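Local coordinates for protein RE55538p (Drosophila melanogaster, PDB 4IX7) that preferentially binds the palindromic sequence 5'-CCAATTGG-3' through its BEN domain and acts as a transcriptional repressor and corepressor in neural development, at a contact of chain A with DNA. Numbering follows the deposited sequence.

The three contacts form one DNA-binding surface of the BEN domain, with helix 88-112 running through all of them. Contact 1 reads bases in the major groove; contacts 2 and 3 hold backbone phosphates of chain B and chain C. The C-alpha centre of contact 1 lies about 10 Å from that of contact 2 and 12 Å from that of contact 3, while contacts 2 and 3 are about 14 Å apart. Thr97 belongs to contacts 1 and 2, and its neighbour Thr96 to contact 3. Gripping both strands would hold the reading helix in the groove; the homodimer's two copies match a palindromic site.

Contact 1: a contact of chain A with DNA. Residues 97, 100-101, 104. With nucleotides of chain C; nucleotides of chain B.
Asp101 and Lys104, one turn apart on helix 88-112, reach into the major groove and touch the Hoogsteen edges of bases on opposite strands. Lys104 leaves the helix with CG anti to its carbonyl carbon (chi1 -77°), and CB, CG and CD then carry an extended chain toward the bases. Its CE comes within 3.6 Å of N7 of DG10 of chain C and also meets the methyl C7 of DT9. The side-chain amine NZ of Lys104 reaches the carbonyls of two successive guanines, donating to O6 of DG10 at 2.7 Å and to O6 of DG11 at 2.8 Å. This fork would suit a G-G step. Asp101 reads the partner of DG11: its carboxylate OD1 accepts from the amino group N4 of DC4 of chain B at 2.9 Å. The bond is nearly straight, 176° at the hydrogen, and arrives on the syn side, 25° out of the carboxylate plane. N4 also donates to O6 of DG11, which therefore takes both its base-pair hydrogen bond and Lys104. Over a face of the same carboxylate lies the thymine methyl C7 of DT3, 3.3 Å from CG of Asp101. Two apolar contacts may add shape recognition: CB of Ala100 against C7 of DT9 at 3.6 Å, and CG2 of Thr97 against C5 of DC4 at 3.6 Å. Helix 88-112 thus acts as the recognition helix, and this patch reads the T-G-G end of the target half-site directly.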
# COMPACT_ATOMS: atom_id res chain seq x y z
N THR A 97 0.66 -1.94 8.93
CA THR A 97 1.72 -1.04 9.34
C THR A 97 1.82 -0.98 10.85
O THR A 97 2.91 -1.04 11.41
CB THR A 97 1.49 0.37 8.78
OG1 THR A 97 1.30 0.30 7.35
CG2 THR A 97 2.70 1.25 9.09
N ALA A 100 3.48 -4.02 12.23
CA ALA A 100 4.92 -3.94 11.97
C ALA A 100 5.60 -2.96 12.93
O ALA A 100 6.69 -3.22 13.41
CB ALA A 100 5.18 -3.56 10.52
N ASP A 101 4.93 -1.85 13.21
CA ASP A 101 5.45 -0.85 14.15
C ASP A 101 5.61 -1.44 15.56
O ASP A 101 6.62 -1.22 16.24
CB ASP A 101 4.55 0.38 14.20
CG ASP A 101 4.56 1.19 12.90
OD1 ASP A 101 5.51 1.04 12.10
OD2 ASP A 101 3.64 2.01 12.70
N LYS A 104 8.50 -3.86 15.81
CA LYS A 104 9.79 -3.19 15.92
C LYS A 104 10.07 -2.79 17.36
O LYS A 104 11.18 -2.93 17.87
CB LYS A 104 9.83 -1.95 15.03
CG LYS A 104 10.03 -2.28 13.57
CD LYS A 104 9.67 -1.10 12.69
CE LYS A 104 9.88 -1.45 11.23
NZ LYS A 104 9.47 -0.34 10.34
P DT C 9 11.76 -8.17 9.45
OP1 DT C 9 12.84 -9.12 9.84
OP2 DT C 9 10.83 -7.65 10.48
O5' DT C 9 12.42 -6.91 8.72
C5' DT C 9 13.41 -7.08 7.72
C4' DT C 9 13.67 -5.74 7.06
O4' DT C 9 12.49 -5.31 6.35
C3' DT C 9 13.99 -4.63 8.05
O3' DT C 9 15.40 -4.55 8.07
C2' DT C 9 13.38 -3.38 7.40
C1' DT C 9 12.55 -3.90 6.24
N1 DT C 9 11.15 -3.42 6.23
C2 DT C 9 10.69 -2.76 5.11
O2 DT C 9 11.38 -2.53 4.14
N3 DT C 9 9.38 -2.36 5.18
C4 DT C 9 8.51 -2.55 6.23
O4 DT C 9 7.35 -2.17 6.19
C5 DT C 9 9.06 -3.26 7.36
C7 DT C 9 8.21 -3.54 8.56
C6 DT C 9 10.33 -3.67 7.31
P DG C 10 16.17 -3.73 9.21
OP1 DG C 10 17.53 -4.33 9.37
OP2 DG C 10 15.29 -3.63 10.39
O5' DG C 10 16.32 -2.28 8.60
C5' DG C 10 17.12 -2.12 7.44
C4' DG C 10 17.27 -0.65 7.13
O4' DG C 10 15.99 -0.06 6.77
C3' DG C 10 17.80 0.20 8.27
O3' DG C 10 18.59 1.20 7.66
C2' DG C 10 16.53 0.76 8.92
C1' DG C 10 15.57 0.89 7.74
N9 DG C 10 14.18 0.52 8.00
C8 DG C 10 13.70 -0.40 8.89
N7 DG C 10 12.39 -0.53 8.84
C5 DG C 10 12.00 0.34 7.83
C6 DG C 10 10.71 0.65 7.33
O6 DG C 10 9.62 0.17 7.69
N1 DG C 10 10.75 1.60 6.32
C2 DG C 10 11.89 2.19 5.84
N2 DG C 10 11.74 3.10 4.86
N3 DG C 10 13.11 1.92 6.30
C4 DG C 10 13.09 0.99 7.29
P DG C 11 19.30 2.33 8.54
OP1 DG C 11 20.54 2.74 7.84
OP2 DG C 11 19.32 1.88 9.94
O5' DG C 11 18.29 3.57 8.46
C5' DG C 11 18.02 4.11 7.20
C4' DG C 11 16.91 5.13 7.32
O4' DG C 11 15.66 4.42 7.55
C3' DG C 11 17.06 6.09 8.49
O3' DG C 11 16.59 7.35 8.06
C2' DG C 11 16.10 5.52 9.53
C1' DG C 11 14.99 5.11 8.57
N9 DG C 11 13.95 4.28 9.17
C8 DG C 11 14.09 3.29 10.12
N7 DG C 11 12.95 2.74 10.45
C5 DG C 11 12.01 3.40 9.66
C6 DG C 11 10.61 3.25 9.58
O6 DG C 11 9.91 2.46 10.23
N1 DG C 11 10.03 4.13 8.66
C2 DG C 11 10.74 5.04 7.91
N2 DG C 11 10.04 5.82 7.08
N3 DG C 11 12.05 5.19 7.99
C4 DG C 11 12.61 4.35 8.88
P DT B 3 1.22 6.42 16.64
OP1 DT B 3 0.01 7.18 17.02
OP2 DT B 3 1.25 4.95 16.67
O5' DT B 3 1.62 6.85 15.15
C5' DT B 3 1.62 8.23 14.86
C4' DT B 3 2.12 8.41 13.44
O4' DT B 3 3.52 8.04 13.40
C3' DT B 3 1.42 7.54 12.40
O3' DT B 3 0.83 8.42 11.43
C2' DT B 3 2.54 6.66 11.84
C1' DT B 3 3.78 7.48 12.12
N1 DT B 3 5.04 6.72 12.24
C2 DT B 3 6.15 7.16 11.54
O2 DT B 3 6.13 8.13 10.80
N3 DT B 3 7.28 6.40 11.72
C4 DT B 3 7.41 5.30 12.55
O4 DT B 3 8.47 4.69 12.65
C5 DT B 3 6.22 4.91 13.26
C7 DT B 3 6.25 3.72 14.18
C6 DT B 3 5.11 5.63 13.09
P DC B 4 -0.03 7.82 10.22
OP1 DC B 4 -1.00 8.86 9.79
OP2 DC B 4 -0.48 6.46 10.58
O5' DC B 4 1.06 7.62 9.08
C5' DC B 4 1.74 8.77 8.60
C4' DC B 4 2.86 8.32 7.69
O4' DC B 4 3.81 7.53 8.45
C3' DC B 4 2.42 7.38 6.57
O3' DC B 4 2.42 8.18 5.40
C2' DC B 4 3.48 6.27 6.52
C1' DC B 4 4.53 6.76 7.51
N1 DC B 4 5.18 5.68 8.30
C2 DC B 4 6.55 5.45 8.14
O2 DC B 4 7.18 6.15 7.34
N3 DC B 4 7.14 4.46 8.86
C4 DC B 4 6.42 3.72 9.71
N4 DC B 4 7.04 2.76 10.40
C5 DC B 4 5.01 3.93 9.87
C6 DC B 4 4.44 4.91 9.15

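Contact 2: a contact of chain A with DNA. Residues 28-29, 32, 97. With nucleotides of chain B.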
# COMPACT_ATOMS: atom_id res chain seq x y z
N SER A 28 -5.72 6.30 9.03
CA SER A 28 -4.67 5.53 9.66
C SER A 28 -4.60 5.73 11.17
O SER A 28 -4.41 4.78 11.93
CB SER A 28 -3.32 5.84 9.01
OG SER A 28 -2.35 4.92 9.48
N LEU A 29 -4.77 6.97 11.61
CA LEU A 29 -4.70 7.26 13.03
C LEU A 29 -5.92 6.68 13.75
O LEU A 29 -5.79 6.18 14.87
CB LEU A 29 -4.59 8.76 13.27
CG LEU A 29 -3.30 9.40 12.75
CD1 LEU A 29 -3.33 10.90 13.01
CD2 LEU A 29 -2.09 8.76 13.41
N ARG A 32 -5.21 2.98 14.12
CA ARG A 32 -4.21 2.73 15.16
C ARG A 32 -4.82 2.83 16.55
O ARG A 32 -4.55 2.01 17.42
CB ARG A 32 -3.03 3.71 15.03
CG ARG A 32 -2.16 3.47 13.81
CD ARG A 32 -1.10 4.55 13.65
NE ARG A 32 -0.23 4.24 12.53
CZ ARG A 32 0.90 3.55 12.64
NH1 ARG A 32 1.63 3.30 11.56
NH2 ARG A 32 1.31 3.12 13.82
N THR A 97 0.66 -1.94 8.93
CA THR A 97 1.72 -1.04 9.34
C THR A 97 1.82 -0.98 10.85
O THR A 97 2.91 -1.04 11.41
CB THR A 97 1.49 0.37 8.78
OG1 THR A 97 1.30 0.30 7.35
CG2 THR A 97 2.70 1.25 9.09
P DT B 3 1.22 6.42 16.64
OP1 DT B 3 0.01 7.18 17.02
OP2 DT B 3 1.25 4.95 16.67
O5' DT B 3 1.62 6.85 15.15
C5' DT B 3 1.62 8.23 14.86
C4' DT B 3 2.12 8.41 13.44
O4' DT B 3 3.52 8.04 13.40
C3' DT B 3 1.42 7.54 12.40
O3' DT B 3 0.83 8.42 11.43
C2' DT B 3 2.54 6.66 11.84
C1' DT B 3 3.78 7.48 12.12
N1 DT B 3 5.04 6.72 12.24
C2 DT B 3 6.15 7.16 11.54
O2 DT B 3 6.13 8.13 10.80
N3 DT B 3 7.28 6.40 11.72
C4 DT B 3 7.41 5.30 12.55
O4 DT B 3 8.47 4.69 12.65
C5 DT B 3 6.22 4.91 13.26
C7 DT B 3 6.25 3.72 14.18
C6 DT B 3 5.11 5.63 13.09
P DC B 4 -0.03 7.82 10.22
OP1 DC B 4 -1.00 8.86 9.79
OP2 DC B 4 -0.48 6.46 10.58
O5' DC B 4 1.06 7.62 9.08
C5' DC B 4 1.74 8.77 8.60
C4' DC B 4 2.86 8.32 7.69
O4' DC B 4 3.81 7.53 8.45
C3' DC B 4 2.42 7.38 6.57
O3' DC B 4 2.42 8.18 5.40
C2' DC B 4 3.48 6.27 6.52
C1' DC B 4 4.53 6.76 7.51
N1 DC B 4 5.18 5.68 8.30
C2 DC B 4 6.55 5.45 8.14
O2 DC B 4 7.18 6.15 7.34
N3 DC B 4 7.14 4.46 8.86
C4 DC B 4 6.42 3.72 9.71
N4 DC B 4 7.04 2.76 10.40
C5 DC B 4 5.01 3.93 9.87
C6 DC B 4 4.44 4.91 9.15
O HOH W 1 0.92 4.43 9.07
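Ser28 swings OG anti to its backbone N (chi1 -170°), and Arg32, one turn on along helix 27-38, runs extended from CG to NE before its last torsion (chi4 -91°) turns the guanidinium broadside to the sugar of DT3 of chain B. Both groups converge on OP2, a phosphate oxygen of DC4. The Ser28 hydroxyl OG donates to OP2 of DC4 at 2.7 Å. Arg32 NE adds a hydrogen bond and salt bridge to OP2 of DC4 at 3.0 Å, a bent contact with the oxygen tilted 30° from the guanidinium plane. NH1 of Arg32 extends the grip through water 1, held at the guanidinium edge at 2.8 Å. Water 1 in turn lies 2.9 Å from OP2 of DC4. NH2 points to the preceding phosphate, reaching OP2 of DT3 only weakly. One guanidinium face is covered near its rim by the deoxyribose C2' of DT3, 3.4 Å above the plane. An alanine in place of Arg32 would probably leave the DC4 phosphate without its charged mate and water 1 without its NH1 anchor. Leu29 packs alongside, its methyl CD2 3.5 Å from O3' of DT3. The patch clamps chain B beside the groove that the recognition helix reads, mainly through the backbone and so probably with little dependence on base identity.

Contact 3: a contact of chain A with DNA. Residues 48-50, 52, 96. With nucleotides of chain C.
The flat groups here are the paired adenines of DA6 and DA7 of chain C, yet Thr50 and Thr96 bond to neither their faces nor their edges and instead grip the DA7 phosphate from two flanks. OP1 of DA7 receives two donors from Thr50, the backbone N at 2.8 Å and the hydroxyl OG1 at 2.6 Å. OG1 sits between the backbone N and the carbonyl carbon (chi1 67°), which brings it onto the same oxygen as the residue's own N-H. The backbone N of Lys52, a poorly ordered residue, donates to OG1 of Thr50 at 3.2 Å, which may help to turn the hydroxyl toward the phosphate. The methyl CG2 of Thr50 rests near the sugar of DA6, 3.8 Å from C4'. On the other flank OG1 of Thr96, from helix 88-112, donates to OP2 of DA7 at 2.7 Å, with the methyl CG2 of Thr96 beside the same oxygen at 3.3 Å. Water 2 adds to the hold, 2.9 Å from the backbone N of Val49 and hydrogen-bonded to OP2 of DA7. Both non-bridging oxygens are thereby engaged by neutral donors, loop on one side and helix on the other. The site holds the chain C strand through its phosphate and is likely to set how helix 88-112 sits against the duplex.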
# COMPACT_ATOMS: atom_id res chain seq x y z
N SER A 48 -0.29 -10.85 12.61
CA SER A 48 -0.45 -10.11 11.37
C SER A 48 -1.92 -10.06 10.96
O SER A 48 -2.78 -10.74 11.54
CB SER A 48 0.38 -10.74 10.26
OG SER A 48 -0.08 -12.06 9.98
N VAL A 49 -2.22 -9.29 9.91
CA VAL A 49 -3.58 -9.22 9.42
C VAL A 49 -4.07 -10.56 8.89
O VAL A 49 -5.19 -10.98 9.18
CB VAL A 49 -3.73 -8.14 8.32
CG1 VAL A 49 -5.10 -8.20 7.68
CG2 VAL A 49 -3.47 -6.77 8.92
N THR A 50 -3.21 -11.25 8.13
CA THR A 50 -3.62 -12.46 7.41
C THR A 50 -3.10 -13.77 7.97
O THR A 50 -3.64 -14.84 7.65
CB THR A 50 -3.20 -12.42 5.92
OG1 THR A 50 -1.77 -12.48 5.82
CG2 THR A 50 -3.72 -11.15 5.24
N LYS A 52 -0.41 -15.08 7.08
CA LYS A 52 0.37 -15.73 6.02
C LYS A 52 1.80 -15.21 6.05
O LYS A 52 2.04 -14.06 6.41
CB LYS A 52 -0.27 -15.48 4.66
CG LYS A 52 -1.66 -16.09 4.54
CD LYS A 52 -2.18 -16.00 3.12
CE LYS A 52 -3.26 -17.04 2.87
NZ LYS A 52 -3.43 -17.29 1.41
N THR A 96 -1.69 -3.48 8.95
CA THR A 96 -0.40 -4.10 8.63
C THR A 96 0.75 -3.25 9.16
O THR A 96 1.70 -3.75 9.77
CB THR A 96 -0.24 -4.29 7.10
OG1 THR A 96 -1.22 -5.23 6.62
CG2 THR A 96 1.16 -4.77 6.75
P DA C 6 -4.35 -6.81 0.91
OP1 DA C 6 -5.53 -7.19 1.69
OP2 DA C 6 -4.01 -5.39 0.66
O5' DA C 6 -3.05 -7.45 1.59
C5' DA C 6 -3.12 -8.80 1.98
C4' DA C 6 -1.79 -9.21 2.60
O4' DA C 6 -0.74 -9.05 1.61
C3' DA C 6 -1.33 -8.41 3.82
O3' DA C 6 -0.60 -9.39 4.53
C2' DA C 6 -0.44 -7.34 3.18
C1' DA C 6 0.25 -8.16 2.09
N9 DA C 6 0.73 -7.43 0.92
C8 DA C 6 0.19 -6.34 0.28
N7 DA C 6 0.88 -5.97 -0.77
C5 DA C 6 1.91 -6.89 -0.86
C6 DA C 6 2.99 -7.04 -1.75
N6 DA C 6 3.20 -6.24 -2.80
N1 DA C 6 3.85 -8.08 -1.52
C2 DA C 6 3.63 -8.87 -0.47
N3 DA C 6 2.65 -8.82 0.43
C4 DA C 6 1.83 -7.79 0.18
P DA C 7 -0.19 -9.19 6.08
OP1 DA C 7 -0.90 -10.21 6.87
OP2 DA C 7 -0.28 -7.75 6.42
O5' DA C 7 1.35 -9.53 6.07
C5' DA C 7 1.74 -10.88 5.87
C4' DA C 7 3.24 -10.99 6.02
O4' DA C 7 3.86 -10.44 4.82
C3' DA C 7 3.86 -10.25 7.20
O3' DA C 7 4.99 -11.00 7.65
C2' DA C 7 4.30 -8.91 6.61
C1' DA C 7 4.63 -9.30 5.17
N9 DA C 7 4.36 -8.26 4.17
C8 DA C 7 3.28 -7.42 4.12
N7 DA C 7 3.32 -6.58 3.11
C5 DA C 7 4.50 -6.90 2.44
C6 DA C 7 5.13 -6.38 1.29
N6 DA C 7 4.62 -5.37 0.56
N1 DA C 7 6.29 -6.94 0.92
C2 DA C 7 6.81 -7.94 1.64
N3 DA C 7 6.32 -8.52 2.74
C4 DA C 7 5.16 -7.93 3.10
O HOH W 2 0.04 -7.55 9.20